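Local coordinates for protein 4,5-DOPA dioxygenase extradiol (Escherichia coli, PDB 2PW6) that opens the ring of dihydroxyphenylalanine between carbons 4 and 5 in vitro, giving an unstable seco-DOPA that rearranges to betalamic acid, although its physiological substrate is unknown, at residues A149-E154 / L238-G243; V54-F59 / P232-P237; Y89-S94 / I136-L141; T63-M68 / I108-D113; N174-L179 / P192-F197. All coordinates share one frame; numbering follows the deposited sequence.

Contact 1 (A149-E154 / L238-G243); sequences AAWHFE and LLYVLG
Phe-153 lays one face of its ring over the backbone of Gly-243, whose CA stands 3.8 Å from the ring centroid and close to the normal, a CH-pi contact. Lacking a CB, Gly-243 comes near enough for its CA to sit 3.4 Å from Phe-153 O, which lies where a CB would project. The ring also reaches Leu-242, CE1 to CB 3.9 Å. An alanine at Phe-153 would probably leave Gly-243 without its aromatic cover and open a gap beside Leu-242. Leu-239 packs closely too, its CD1 3.4 Å from Ala-149 O. Tyr-240 points its CB away from helix 149-154, but its ring swings back and takes His-152 O over one face. Its OH then meets His-152 ND1 at 2.9 Å in the plane of the imidazole, a nearly straight hydrogen bond (164°) in which either could be the donor. His-152 NE2 is bonded to Lys-147 O. Packing is slacker toward the partly exposed Trp-151, whose CZ3 comes only within 4.1 Å of Tyr-240 OH. Segments 149-154 and 238-243 cross at -49°, and His-152 and Tyr-240 both touch Ile-143, as expected of neighbouring helices layered on one face of the central mixed sheet of this LigB-family enzyme.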
# COMPACT_ATOMS: atom_id res chain seq x y z
N ALA A 149 -16.43 18.53 1.58
CA ALA A 149 -16.33 18.40 0.13
C ALA A 149 -16.22 19.71 -0.66
O ALA A 149 -15.53 19.76 -1.70
CB ALA A 149 -17.51 17.56 -0.41
N ALA A 150 -16.95 20.73 -0.20
CA ALA A 150 -17.01 22.05 -0.79
C ALA A 150 -15.61 22.73 -0.74
O ALA A 150 -15.19 23.39 -1.69
CB ALA A 150 -18.05 22.91 -0.04
N TRP A 151 -14.93 22.52 0.37
CA TRP A 151 -13.60 23.02 0.63
C TRP A 151 -12.58 22.40 -0.34
O TRP A 151 -11.78 23.11 -0.98
CB TRP A 151 -13.26 22.74 2.11
CG TRP A 151 -12.02 23.41 2.60
CD1 TRP A 151 -11.93 24.60 3.28
CD2 TRP A 151 -10.67 22.92 2.45
NE1 TRP A 151 -10.60 24.88 3.57
CE2 TRP A 151 -9.82 23.86 3.08
CE3 TRP A 151 -10.11 21.77 1.86
CZ2 TRP A 151 -8.42 23.69 3.13
CZ3 TRP A 151 -8.73 21.60 1.92
CH2 TRP A 151 -7.90 22.57 2.55
N HIS A 152 -12.61 21.08 -0.48
CA HIS A 152 -11.80 20.39 -1.49
C HIS A 152 -12.10 20.85 -2.90
O HIS A 152 -11.17 20.95 -3.70
CB HIS A 152 -11.95 18.90 -1.34
CG HIS A 152 -11.61 18.42 0.03
ND1 HIS A 152 -10.32 18.35 0.48
CD2 HIS A 152 -12.40 18.05 1.07
CE1 HIS A 152 -10.31 17.91 1.73
NE2 HIS A 152 -11.56 17.72 2.11
N PHE A 153 -13.37 21.14 -3.20
CA PHE A 153 -13.72 21.78 -4.48
C PHE A 153 -13.07 23.17 -4.60
O PHE A 153 -12.49 23.50 -5.64
CB PHE A 153 -15.25 21.86 -4.69
CG PHE A 153 -15.67 22.39 -6.06
CD1 PHE A 153 -15.94 21.52 -7.11
CD2 PHE A 153 -15.80 23.76 -6.29
CE1 PHE A 153 -16.32 22.01 -8.36
CE2 PHE A 153 -16.16 24.26 -7.54
CZ PHE A 153 -16.43 23.36 -8.58
N GLU A 154 -13.19 23.99 -3.55
CA GLU A 154 -12.50 25.30 -3.51
C GLU A 154 -10.98 25.20 -3.74
O GLU A 154 -10.42 26.07 -4.39
CB GLU A 154 -12.79 26.10 -2.24
CG GLU A 154 -14.23 26.60 -2.08
CD GLU A 154 -14.75 27.52 -3.20
OE1 GLU A 154 -13.99 27.88 -4.14
OE2 GLU A 154 -15.96 27.87 -3.12
N LEU A 238 -11.34 13.97 -7.30
CA LEU A 238 -12.07 14.47 -8.45
C LEU A 238 -12.47 15.93 -8.28
O LEU A 238 -12.52 16.68 -9.24
CB LEU A 238 -13.33 13.60 -8.70
CG LEU A 238 -14.31 14.10 -9.78
CD1 LEU A 238 -13.63 14.22 -11.10
CD2 LEU A 238 -15.56 13.22 -9.90
N LEU A 239 -12.80 16.32 -7.06
CA LEU A 239 -13.22 17.67 -6.77
C LEU A 239 -12.07 18.65 -6.98
O LEU A 239 -12.30 19.77 -7.40
CB LEU A 239 -13.78 17.75 -5.35
CG LEU A 239 -15.05 16.87 -5.17
CD1 LEU A 239 -15.70 17.16 -3.82
CD2 LEU A 239 -16.09 17.04 -6.34
N TYR A 240 -10.83 18.22 -6.69
CA TYR A 240 -9.64 19.01 -6.97
C TYR A 240 -9.58 19.33 -8.46
O TYR A 240 -9.35 20.47 -8.85
CB TYR A 240 -8.36 18.29 -6.49
CG TYR A 240 -8.20 18.36 -4.98
CD1 TYR A 240 -9.00 17.58 -4.14
CD2 TYR A 240 -7.26 19.24 -4.40
CE1 TYR A 240 -8.86 17.65 -2.73
CE2 TYR A 240 -7.12 19.31 -3.00
CZ TYR A 240 -7.92 18.52 -2.17
OH TYR A 240 -7.77 18.63 -0.80
N VAL A 241 -9.85 18.32 -9.29
CA VAL A 241 -9.90 18.48 -10.74
C VAL A 241 -11.11 19.32 -11.15
O VAL A 241 -10.95 20.31 -11.87
CB VAL A 241 -9.91 17.12 -11.46
CG1 VAL A 241 -10.20 17.29 -12.93
CG2 VAL A 241 -8.58 16.38 -11.24
N LEU A 242 -12.31 18.97 -10.69
CA LEU A 242 -13.49 19.76 -11.06
C LEU A 242 -13.43 21.21 -10.61
O LEU A 242 -13.92 22.10 -11.31
CB LEU A 242 -14.79 19.14 -10.55
CG LEU A 242 -15.43 17.94 -11.24
CD1 LEU A 242 -16.84 17.80 -10.67
CD2 LEU A 242 -15.43 18.04 -12.78
N GLY A 243 -12.87 21.45 -9.43
CA GLY A 243 -12.66 22.82 -8.93
C GLY A 243 -11.90 23.69 -9.94
O GLY A 243 -12.14 24.89 -10.01

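Contact 2 (V54-F59 / P232-P237); sequences VSAHWF and PEHYLP. With ZN (zinc ion), chain B.
Ala-56 and His-234 bring the two backbones to 4.5 Å between CA atoms, where strand 50-60 turns a corner through a type I beta turn from Ser-55 to Trp-58. Ala-56 CB sits over the centre of the His-234 imidazole, 3.3 Å from its centroid, a close CH-pi contact; His-177 stacks on the opposite face. The edge of His-234 is directed at the face of His-57 in an offset edge-to-face pair, planes 82° apart, because both NE2 atoms bind one zinc ion: His-57 NE2 at 2.3 Å and His-234 NE2 at 2.0 Å. This is the histidine metal site of the DODA-type extradiol dioxygenases, completed here by His-22 and by Asp-86 of the second subunit. Behind the metal ligand, Glu-233 OE2 accepts from His-234 ND1 at 3.1 Å, through its anti lone pair and in the ring plane, which helps to hold the rotation of the imidazole and would probably strengthen it as a zinc donor. Glu-233 OE1 is bonded in turn to Thr-231 OG1. The same glutamate sets CB over the centre of the Phe-59 ring, 3.6 Å from its centroid, while Phe-59 CE1 meets Leu-236 CD1 at 3.7 Å. With an alanine at Phe-59, Glu-233 CB would probably lose the ring it rests on and a gap would open beside the Leu-236 methyl. Pro-237 CG packs on Ala-56 N.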
# COMPACT_ATOMS: atom_id res chain seq x y z
N VAL A 54 -2.15 14.59 -6.67
CA VAL A 54 -3.10 14.37 -5.56
C VAL A 54 -3.53 12.88 -5.55
O VAL A 54 -4.00 12.35 -6.55
CB VAL A 54 -4.29 15.35 -5.60
CG1 VAL A 54 -5.26 15.08 -4.44
CG2 VAL A 54 -3.79 16.82 -5.50
N SER A 55 -3.31 12.20 -4.43
CA SER A 55 -3.76 10.80 -4.30
C SER A 55 -4.75 10.62 -3.19
O SER A 55 -4.57 11.20 -2.13
CB SER A 55 -2.60 9.88 -3.99
OG SER A 55 -3.04 8.54 -3.82
N ALA A 56 -5.76 9.75 -3.43
CA ALA A 56 -6.66 9.19 -2.38
C ALA A 56 -5.93 8.79 -1.13
O ALA A 56 -6.40 8.93 -0.00
CB ALA A 56 -7.40 7.94 -2.94
N HIS A 57 -4.76 8.23 -1.33
CA HIS A 57 -4.01 7.66 -0.24
C HIS A 57 -3.13 8.66 0.57
O HIS A 57 -2.49 8.25 1.48
CB HIS A 57 -3.18 6.50 -0.78
CG HIS A 57 -3.99 5.35 -1.30
ND1 HIS A 57 -4.29 4.26 -0.51
CD2 HIS A 57 -4.56 5.12 -2.51
CE1 HIS A 57 -5.00 3.40 -1.22
NE2 HIS A 57 -5.19 3.90 -2.43
N TRP A 58 -3.14 9.95 0.25
CA TRP A 58 -2.47 11.00 1.12
C TRP A 58 -3.60 11.83 1.73
O TRP A 58 -3.95 12.89 1.25
CB TRP A 58 -1.44 11.87 0.35
CG TRP A 58 -0.43 11.03 -0.52
CD1 TRP A 58 0.24 9.89 -0.15
CD2 TRP A 58 -0.03 11.29 -1.86
NE1 TRP A 58 1.02 9.41 -1.18
CE2 TRP A 58 0.87 10.27 -2.24
CE3 TRP A 58 -0.31 12.31 -2.77
CZ2 TRP A 58 1.47 10.23 -3.50
CZ3 TRP A 58 0.29 12.28 -4.02
CH2 TRP A 58 1.17 11.25 -4.37
N PHE A 59 -4.19 11.27 2.79
CA PHE A 59 -5.43 11.78 3.42
C PHE A 59 -5.04 12.04 4.89
O PHE A 59 -4.86 11.10 5.67
CB PHE A 59 -6.52 10.71 3.30
CG PHE A 59 -7.93 11.17 3.63
CD1 PHE A 59 -8.48 12.30 3.07
CD2 PHE A 59 -8.77 10.35 4.45
CE1 PHE A 59 -9.81 12.70 3.32
CE2 PHE A 59 -10.14 10.74 4.72
CZ PHE A 59 -10.65 11.91 4.16
N PRO A 232 -14.48 9.49 2.58
CA PRO A 232 -14.42 10.29 1.37
C PRO A 232 -13.17 10.22 0.47
O PRO A 232 -13.27 10.69 -0.64
CB PRO A 232 -14.61 11.73 1.91
CG PRO A 232 -14.93 11.60 3.36
CD PRO A 232 -14.28 10.33 3.77
N GLU A 233 -12.07 9.61 0.90
CA GLU A 233 -10.71 9.89 0.32
C GLU A 233 -10.55 9.55 -1.16
O GLU A 233 -9.91 10.29 -1.90
CB GLU A 233 -9.57 9.26 1.15
CG GLU A 233 -9.37 7.75 0.94
CD GLU A 233 -10.52 6.89 1.50
OE1 GLU A 233 -11.05 7.28 2.56
OE2 GLU A 233 -10.87 5.84 0.89
N HIS A 234 -11.14 8.44 -1.62
CA HIS A 234 -11.01 8.05 -3.04
C HIS A 234 -11.87 8.82 -4.01
O HIS A 234 -11.61 8.82 -5.23
CB HIS A 234 -11.19 6.56 -3.24
CG HIS A 234 -9.93 5.76 -3.04
ND1 HIS A 234 -9.50 5.35 -1.81
CD2 HIS A 234 -9.12 5.15 -3.94
CE1 HIS A 234 -8.44 4.58 -1.94
NE2 HIS A 234 -8.18 4.44 -3.22
N TYR A 235 -12.87 9.50 -3.47
CA TYR A 235 -13.71 10.38 -4.25
C TYR A 235 -13.26 11.87 -4.34
O TYR A 235 -13.37 12.52 -5.41
CB TYR A 235 -15.09 10.33 -3.64
CG TYR A 235 -16.06 11.20 -4.35
CD1 TYR A 235 -16.67 10.76 -5.52
CD2 TYR A 235 -16.39 12.48 -3.85
CE1 TYR A 235 -17.60 11.56 -6.20
CE2 TYR A 235 -17.32 13.30 -4.53
CZ TYR A 235 -17.91 12.83 -5.71
OH TYR A 235 -18.85 13.59 -6.43
N LEU A 236 -12.81 12.40 -3.21
CA LEU A 236 -12.41 13.82 -3.07
C LEU A 236 -11.44 14.36 -4.14
O LEU A 236 -11.57 15.53 -4.52
CB LEU A 236 -11.84 14.10 -1.66
CG LEU A 236 -12.85 14.15 -0.49
CD1 LEU A 236 -12.17 14.33 0.92
CD2 LEU A 236 -13.95 15.23 -0.72
N PRO A 237 -10.50 13.52 -4.64
CA PRO A 237 -9.56 13.95 -5.64
C PRO A 237 -10.17 14.48 -6.91
O PRO A 237 -9.58 15.37 -7.54
CB PRO A 237 -8.73 12.68 -5.92
CG PRO A 237 -8.79 11.94 -4.69
CD PRO A 237 -10.20 12.13 -4.23
ZN ZN B . -6.73 3.36 -4.03

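Contact 3 (Y89-S94 / I136-L141); sequences YPAPGS and IPMVQL
Tyr-89 receives Met-138, a selenomethionine in this crystal, at the edge of its ring: SE lies 5.4 Å from the centroid, 78° off the ring normal, in a Met-aromatic contact. The selenoether turns at its last bond (chi3 -92°), and this sets the methyl CE 4.1 Å from Tyr-89 CE2. Trp-124, Leu-127 and Ile-128 of helix 121-130 also bear on the phenol ring. A water bridges the segments at the hydroxyl of Tyr-89, donating to OH and accepting from Ile-136 N, while the hydroxyl is bonded to Tyr-131 O as well. The ring of Pro-92 sits against the start of the other segment, with CD 3.8 Å from Ile-136 O. Beyond it the loop touches the beginning of strand 138-144 through a single beta bridge between Gly-93 and Met-138. Both of its bonds are weak: Met-138 N gives to Pro-92 O at 2.9 Å with a bent angle of 121°, and Ser-94 N gives to Met-138 O at 3.3 Å. Close CA-H...O contacts supplement them, the shorter from Pro-137 CA to Pro-92 O at 3.1 Å. Ser-94 then occupies the N-cap of helix 95-105, its OG bonded to Leu-97 N. Its CB packs 4.0 Å from Pro-137 CB.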
# COMPACT_ATOMS: atom_id res chain seq x y z
N TYR A 89 9.02 5.33 -7.57
CA TYR A 89 8.84 6.26 -8.66
C TYR A 89 9.73 7.48 -8.42
O TYR A 89 9.31 8.44 -7.75
CB TYR A 89 7.38 6.67 -8.84
CG TYR A 89 7.12 7.38 -10.15
CD1 TYR A 89 7.09 6.67 -11.36
CD2 TYR A 89 6.92 8.78 -10.19
CE1 TYR A 89 6.86 7.34 -12.57
CE2 TYR A 89 6.69 9.45 -11.41
CZ TYR A 89 6.67 8.71 -12.60
OH TYR A 89 6.43 9.37 -13.80
N PRO A 90 10.98 7.43 -8.97
CA PRO A 90 12.05 8.40 -8.64
C PRO A 90 11.99 9.67 -9.50
O PRO A 90 12.97 10.03 -10.15
CB PRO A 90 13.33 7.62 -8.93
CG PRO A 90 12.94 6.64 -10.04
CD PRO A 90 11.42 6.45 -9.99
N ALA A 91 10.83 10.33 -9.49
CA ALA A 91 10.65 11.56 -10.21
C ALA A 91 11.43 12.63 -9.47
O ALA A 91 11.50 12.60 -8.22
CB ALA A 91 9.17 11.92 -10.29
N PRO A 92 12.02 13.59 -10.21
CA PRO A 92 12.70 14.69 -9.53
C PRO A 92 11.68 15.64 -8.94
O PRO A 92 10.63 15.87 -9.54
CB PRO A 92 13.46 15.39 -10.67
CG PRO A 92 12.65 15.11 -11.90
CD PRO A 92 12.09 13.72 -11.68
N GLY A 93 12.00 16.19 -7.77
CA GLY A 93 11.15 17.15 -7.14
C GLY A 93 11.30 18.52 -7.74
O GLY A 93 12.23 18.79 -8.51
N SER A 94 10.36 19.40 -7.39
CA SER A 94 10.40 20.78 -7.79
C SER A 94 10.16 21.64 -6.57
O SER A 94 9.01 21.95 -6.23
CB SER A 94 9.34 21.05 -8.84
OG SER A 94 9.33 22.41 -9.20
N ILE A 136 9.60 14.03 -15.26
CA ILE A 136 8.82 15.25 -15.05
C ILE A 136 8.91 15.68 -13.58
O ILE A 136 8.63 14.88 -12.68
CB ILE A 136 7.35 15.07 -15.54
CG1 ILE A 136 7.38 14.52 -16.99
CG2 ILE A 136 6.56 16.36 -15.34
CD1 ILE A 136 6.21 14.83 -17.83
N PRO A 137 9.35 16.93 -13.32
CA PRO A 137 9.48 17.40 -11.94
C PRO A 137 8.12 17.41 -11.26
O PRO A 137 7.10 17.59 -11.93
CB PRO A 137 10.02 18.83 -12.10
CG PRO A 137 10.67 18.83 -13.48
CD PRO A 137 9.75 17.97 -14.29
N MSE A 138 8.11 17.23 -9.95
CA MSE A 138 6.90 16.84 -9.27
C MSE A 138 6.84 17.27 -7.81
O MSE A 138 7.85 17.33 -7.13
CB MSE A 138 6.74 15.32 -9.38
CG MSE A 138 5.37 14.79 -9.12
SE MSE A 138 5.30 12.86 -9.57
CE MSE A 138 4.70 12.99 -11.41
N VAL A 139 5.62 17.57 -7.39
CA VAL A 139 5.23 17.86 -6.02
C VAL A 139 4.02 16.95 -5.63
O VAL A 139 3.12 16.72 -6.42
CB VAL A 139 4.91 19.38 -5.94
CG1 VAL A 139 3.99 19.70 -4.84
CG2 VAL A 139 6.25 20.21 -5.77
N GLN A 140 4.04 16.40 -4.42
CA GLN A 140 2.85 15.75 -3.85
C GLN A 140 2.04 16.69 -2.93
O GLN A 140 2.61 17.41 -2.10
CB GLN A 140 3.25 14.49 -3.09
CG GLN A 140 4.03 13.49 -3.95
CD GLN A 140 4.83 12.56 -3.11
OE1 GLN A 140 5.67 13.00 -2.31
NE2 GLN A 140 4.59 11.27 -3.25
N LEU A 141 0.73 16.71 -3.13
CA LEU A 141 -0.21 17.46 -2.31
C LEU A 141 -1.18 16.49 -1.59
O LEU A 141 -1.68 15.55 -2.22
CB LEU A 141 -1.01 18.44 -3.18
CG LEU A 141 -2.09 19.27 -2.45
CD1 LEU A 141 -1.45 20.30 -1.46
CD2 LEU A 141 -2.94 19.96 -3.49
O HOH W 1 7.93 12.04 -13.77

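Contact 4 (T63-M68 / I108-D113); sequences TGVTAM and IPVTLD
Val-65 grips strand 110-113 with both its amide and its carbonyl. Its N donates to Thr-111 O at 2.9 Å, and its O accepts from Asp-113 N, also at 2.9 Å, a pattern that marks the two strands as parallel. The two methyls of its side chain part: CG2 meets Val-110 CG1 at 3.7 Å, and CG1 meets Leu-112 CD1 at 3.9 Å. Ala-98 of helix 95-105 touches both Val-65 and Leu-112, so this apolar face is roofed by the helix of the beta-alpha-beta crossover that joins the strands. Thr-63 loses the most surface to the contact. Its OG1 lies 4.0 Å from Ile-108 CG2, and its O is 3.6 Å from Val-110 CG1. Thr-63 O also accepts from Thr-111 N at 3.2 Å, and one water ties this oxygen to Thr-111 OG1 while another links Thr-63 N to Pro-109 O. Asp-113 works through its methylene on the sheet face it shares with Thr-66, CB to Thr-66 CG2 3.7 Å; its OD2 is bonded to Trp-117 NE1, and Thr-66 OG1 to Gln-140 OE1. Register therefore rests on backbone bonds, reinforced by apolar packing on the helix-covered face, while two waters add links between the segments at the Thr-63 end.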
# COMPACT_ATOMS: atom_id res chain seq x y z
N THR A 63 -3.30 20.15 5.37
CA THR A 63 -2.77 20.03 4.02
C THR A 63 -1.24 19.98 4.13
O THR A 63 -0.61 20.81 4.83
CB THR A 63 -3.27 21.21 3.14
OG1 THR A 63 -4.71 21.28 3.15
CG2 THR A 63 -2.78 21.10 1.70
N GLY A 64 -0.66 18.97 3.49
CA GLY A 64 0.78 18.83 3.35
C GLY A 64 1.20 18.93 1.90
O GLY A 64 0.39 18.76 1.00
N VAL A 65 2.49 19.27 1.69
CA VAL A 65 3.14 19.43 0.39
C VAL A 65 4.56 18.88 0.56
O VAL A 65 5.18 19.08 1.60
CB VAL A 65 3.16 20.93 -0.05
CG1 VAL A 65 4.24 21.23 -1.08
CG2 VAL A 65 1.84 21.39 -0.57
N THR A 66 5.05 18.14 -0.43
CA THR A 66 6.45 17.71 -0.44
C THR A 66 7.09 18.21 -1.73
O THR A 66 6.46 18.26 -2.76
CB THR A 66 6.63 16.17 -0.43
OG1 THR A 66 6.36 15.65 -1.74
CG2 THR A 66 5.73 15.51 0.57
N ALA A 67 8.36 18.56 -1.68
CA ALA A 67 9.07 18.87 -2.90
C ALA A 67 9.88 17.66 -3.31
O ALA A 67 10.55 17.70 -4.34
CB ALA A 67 9.95 20.09 -2.74
N MSE A 68 9.80 16.60 -2.51
CA MSE A 68 10.39 15.29 -2.85
C MSE A 68 11.92 15.31 -2.95
O MSE A 68 12.49 14.89 -3.96
CB MSE A 68 9.77 14.72 -4.14
CG MSE A 68 8.29 14.44 -4.02
SE MSE A 68 7.50 13.74 -5.63
CE MSE A 68 8.46 12.07 -5.81
N ILE A 108 -4.19 29.17 3.99
CA ILE A 108 -4.29 27.74 4.33
C ILE A 108 -2.95 27.31 4.91
O ILE A 108 -1.95 27.39 4.21
CB ILE A 108 -4.59 26.75 3.09
CG1 ILE A 108 -5.80 27.13 2.21
CG2 ILE A 108 -4.60 25.28 3.53
CD1 ILE A 108 -7.10 27.26 2.85
N PRO A 109 -2.90 26.88 6.18
CA PRO A 109 -1.62 26.39 6.72
C PRO A 109 -1.09 25.11 6.06
O PRO A 109 -1.76 24.06 6.12
CB PRO A 109 -1.92 26.14 8.20
CG PRO A 109 -3.24 26.86 8.48
CD PRO A 109 -3.98 26.91 7.19
N VAL A 110 0.10 25.17 5.47
CA VAL A 110 0.73 24.01 4.85
C VAL A 110 1.99 23.54 5.56
O VAL A 110 2.86 24.36 5.91
CB VAL A 110 1.06 24.21 3.35
CG1 VAL A 110 1.51 22.91 2.75
CG2 VAL A 110 -0.11 24.68 2.58
N THR A 111 2.06 22.22 5.75
CA THR A 111 3.21 21.53 6.28
C THR A 111 4.08 21.12 5.08
O THR A 111 3.58 20.56 4.09
CB THR A 111 2.74 20.32 7.14
OG1 THR A 111 1.96 20.82 8.24
CG2 THR A 111 3.90 19.51 7.73
N LEU A 112 5.37 21.45 5.13
CA LEU A 112 6.25 21.13 4.01
C LEU A 112 7.23 20.01 4.36
O LEU A 112 8.12 20.20 5.18
CB LEU A 112 6.97 22.37 3.51
CG LEU A 112 7.99 22.24 2.38
CD1 LEU A 112 7.29 22.30 1.04
CD2 LEU A 112 9.01 23.37 2.49
N ASP A 113 7.05 18.85 3.75
CA ASP A 113 7.98 17.75 3.98
C ASP A 113 9.17 17.86 3.03
O ASP A 113 9.02 18.29 1.89
CB ASP A 113 7.29 16.40 3.83
CG ASP A 113 6.34 16.07 4.98
OD1 ASP A 113 5.81 17.00 5.63
OD2 ASP A 113 6.12 14.86 5.22
O HOH W 2 -3.92 22.76 7.01
O HOH W 3 -0.54 21.09 7.74

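Contact 5 (N174-L179 / P192-F197); sequences NVVHNL and PWATSF. With ZN (zinc ion), chain D.
Val-176 carries the contact by dividing its two methyls among three residues of helix 192-202. CG1 faces Trp-193, reaching CZ3 at 4.0 Å, and also approaches the methyl of Ala-194. CG2 rests 3.8 Å from Ala-194 O and meets the edge of the Phe-197 ring, 4.2 Å from CD2. With CG1 anti to the backbone N (chi1 -176°), it is this branch that faces Trp-193. No hydrogen bond joins the segments. Instead, Val-175 O comes to 3.3 Å from Phe-197 CE2, and this oxygen has a proper donor in Asn-229 ND2. Asn-178 CB adds a looser touch on Trp-193 CH2 at 4.4 Å; its amide is held by Leu-227 O. The end of Trp-193 comes back toward the loop, its CG set between the backbone N and carbonyl carbon, the crowded position (chi1 61°). In the next shell is His-177, an established zinc ligand, whose CB points away from the helix. Here it chelates a separate zinc ion through ND1 at 2.0 Å and its own carbonyl O at 2.3 Å, while NE2 is bonded to Asp-86 OD1 of the second subunit. Backbone bonds between Val-176 and Ser-264 and between His-177 and Ser-228 position the loop. It leaves strand 167-173 and runs between strand 263-264, helix 225-228 and helix 192-202, whose side chains close round Val-176.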
# COMPACT_ATOMS: atom_id res chain seq x y z
N ASN A 174 -10.96 7.04 -7.06
CA ASN A 174 -12.04 6.13 -7.54
C ASN A 174 -13.36 6.66 -7.02
O ASN A 174 -13.57 6.72 -5.78
CB ASN A 174 -11.90 4.66 -7.04
CG ASN A 174 -10.69 3.90 -7.64
OD1 ASN A 174 -9.77 3.49 -6.89
ND2 ASN A 174 -10.73 3.62 -8.96
N VAL A 175 -14.24 7.09 -7.93
CA VAL A 175 -15.53 7.64 -7.54
C VAL A 175 -16.50 6.58 -6.93
O VAL A 175 -17.47 6.96 -6.20
CB VAL A 175 -16.19 8.40 -8.71
CG1 VAL A 175 -15.22 9.41 -9.29
CG2 VAL A 175 -16.71 7.42 -9.81
N VAL A 176 -16.22 5.29 -7.15
CA VAL A 176 -16.86 4.20 -6.39
C VAL A 176 -15.81 3.31 -5.77
O VAL A 176 -14.95 2.74 -6.48
CB VAL A 176 -17.85 3.26 -7.25
CG1 VAL A 176 -18.52 2.22 -6.33
CG2 VAL A 176 -18.89 4.06 -8.02
N HIS A 177 -15.89 3.14 -4.45
CA HIS A 177 -14.79 2.51 -3.78
C HIS A 177 -15.17 1.92 -2.45
O HIS A 177 -14.95 2.53 -1.39
CB HIS A 177 -13.59 3.51 -3.63
CG HIS A 177 -12.36 2.87 -3.06
ND1 HIS A 177 -12.25 2.53 -1.72
CD2 HIS A 177 -11.22 2.45 -3.67
CE1 HIS A 177 -11.05 2.00 -1.52
NE2 HIS A 177 -10.42 1.92 -2.69
N ASN A 178 -15.70 0.71 -2.51
CA ASN A 178 -16.10 -0.02 -1.32
C ASN A 178 -15.49 -1.38 -1.48
O ASN A 178 -15.94 -2.14 -2.34
CB ASN A 178 -17.63 -0.08 -1.19
CG ASN A 178 -18.09 -0.60 0.19
OD1 ASN A 178 -17.44 -1.45 0.76
ND2 ASN A 178 -19.18 -0.05 0.72
N LEU A 179 -14.42 -1.66 -0.73
CA LEU A 179 -13.65 -2.91 -0.87
C LEU A 179 -14.30 -4.09 -0.14
O LEU A 179 -13.92 -5.24 -0.33
CB LEU A 179 -12.17 -2.73 -0.46
CG LEU A 179 -11.43 -1.68 -1.34
CD1 LEU A 179 -9.98 -1.64 -1.05
CD2 LEU A 179 -11.63 -1.94 -2.81
N PRO A 192 -25.68 -2.88 -9.59
CA PRO A 192 -26.54 -1.82 -10.10
C PRO A 192 -26.40 -0.51 -9.31
O PRO A 192 -26.52 0.55 -9.89
CB PRO A 192 -27.95 -2.42 -9.95
CG PRO A 192 -27.73 -3.91 -9.87
CD PRO A 192 -26.47 -4.00 -9.06
N TRP A 193 -26.16 -0.61 -8.01
CA TRP A 193 -25.97 0.58 -7.19
C TRP A 193 -24.65 1.29 -7.59
O TRP A 193 -24.60 2.51 -7.65
CB TRP A 193 -26.04 0.23 -5.69
CG TRP A 193 -25.00 -0.74 -5.24
CD1 TRP A 193 -25.12 -2.08 -5.17
CD2 TRP A 193 -23.66 -0.44 -4.81
NE1 TRP A 193 -23.95 -2.65 -4.74
CE2 TRP A 193 -23.03 -1.66 -4.51
CE3 TRP A 193 -22.93 0.76 -4.67
CZ2 TRP A 193 -21.72 -1.73 -4.06
CZ3 TRP A 193 -21.61 0.68 -4.24
CH2 TRP A 193 -21.03 -0.55 -3.92
N ALA A 194 -23.62 0.52 -7.90
CA ALA A 194 -22.37 1.06 -8.44
C ALA A 194 -22.60 1.87 -9.72
O ALA A 194 -22.10 3.01 -9.82
CB ALA A 194 -21.31 -0.03 -8.64
N THR A 195 -23.34 1.30 -10.68
CA THR A 195 -23.65 1.98 -11.96
C THR A 195 -24.53 3.19 -11.71
O THR A 195 -24.31 4.27 -12.27
CB THR A 195 -24.35 1.02 -12.97
OG1 THR A 195 -23.42 0.02 -13.42
CG2 THR A 195 -24.86 1.76 -14.18
N SER A 196 -25.54 3.00 -10.85
CA SER A 196 -26.36 4.13 -10.40
C SER A 196 -25.50 5.34 -9.93
O SER A 196 -25.59 6.43 -10.50
CB SER A 196 -27.35 3.70 -9.31
OG SER A 196 -28.31 4.71 -9.06
N PHE A 197 -24.67 5.16 -8.89
CA PHE A 197 -23.89 6.30 -8.35
C PHE A 197 -22.94 6.87 -9.39
O PHE A 197 -22.84 8.08 -9.54
CB PHE A 197 -23.14 5.98 -7.06
CG PHE A 197 -22.42 7.18 -6.46
CD1 PHE A 197 -23.10 8.10 -5.67
CD2 PHE A 197 -21.04 7.39 -6.71
CE1 PHE A 197 -22.43 9.22 -5.12
CE2 PHE A 197 -20.37 8.49 -6.17
CZ PHE A 197 -21.06 9.41 -5.37
ZN ZN D . -13.21 2.87 0.06

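In the fold
Contacts 2 and 5 meet at the metal centre, each with a zinc ion of its own, and their centres lie 15 Å apart: His-234 CE1 is 3.4 Å from His-177 NE2, and His-234 O lies 2.6 Å from Asn-174 N, a probable hydrogen bond. Both contacts touch the second subunit. Contact 1 continues from contact 2 along helix 236-243, and Leu-236 CD1 packs 3.7 Å from His-152 NE2. Away from the metal, contacts 3 and 4 share the central sheet, where Leu-141 CD1 packs 3.4 Å from Gly-64 O. Trp-151 of contact 1 reaches contact 4 at Thr-63 and Ile-108. Contacts 3 and 4 each lie about 31 Å, centre to centre, from contact 5.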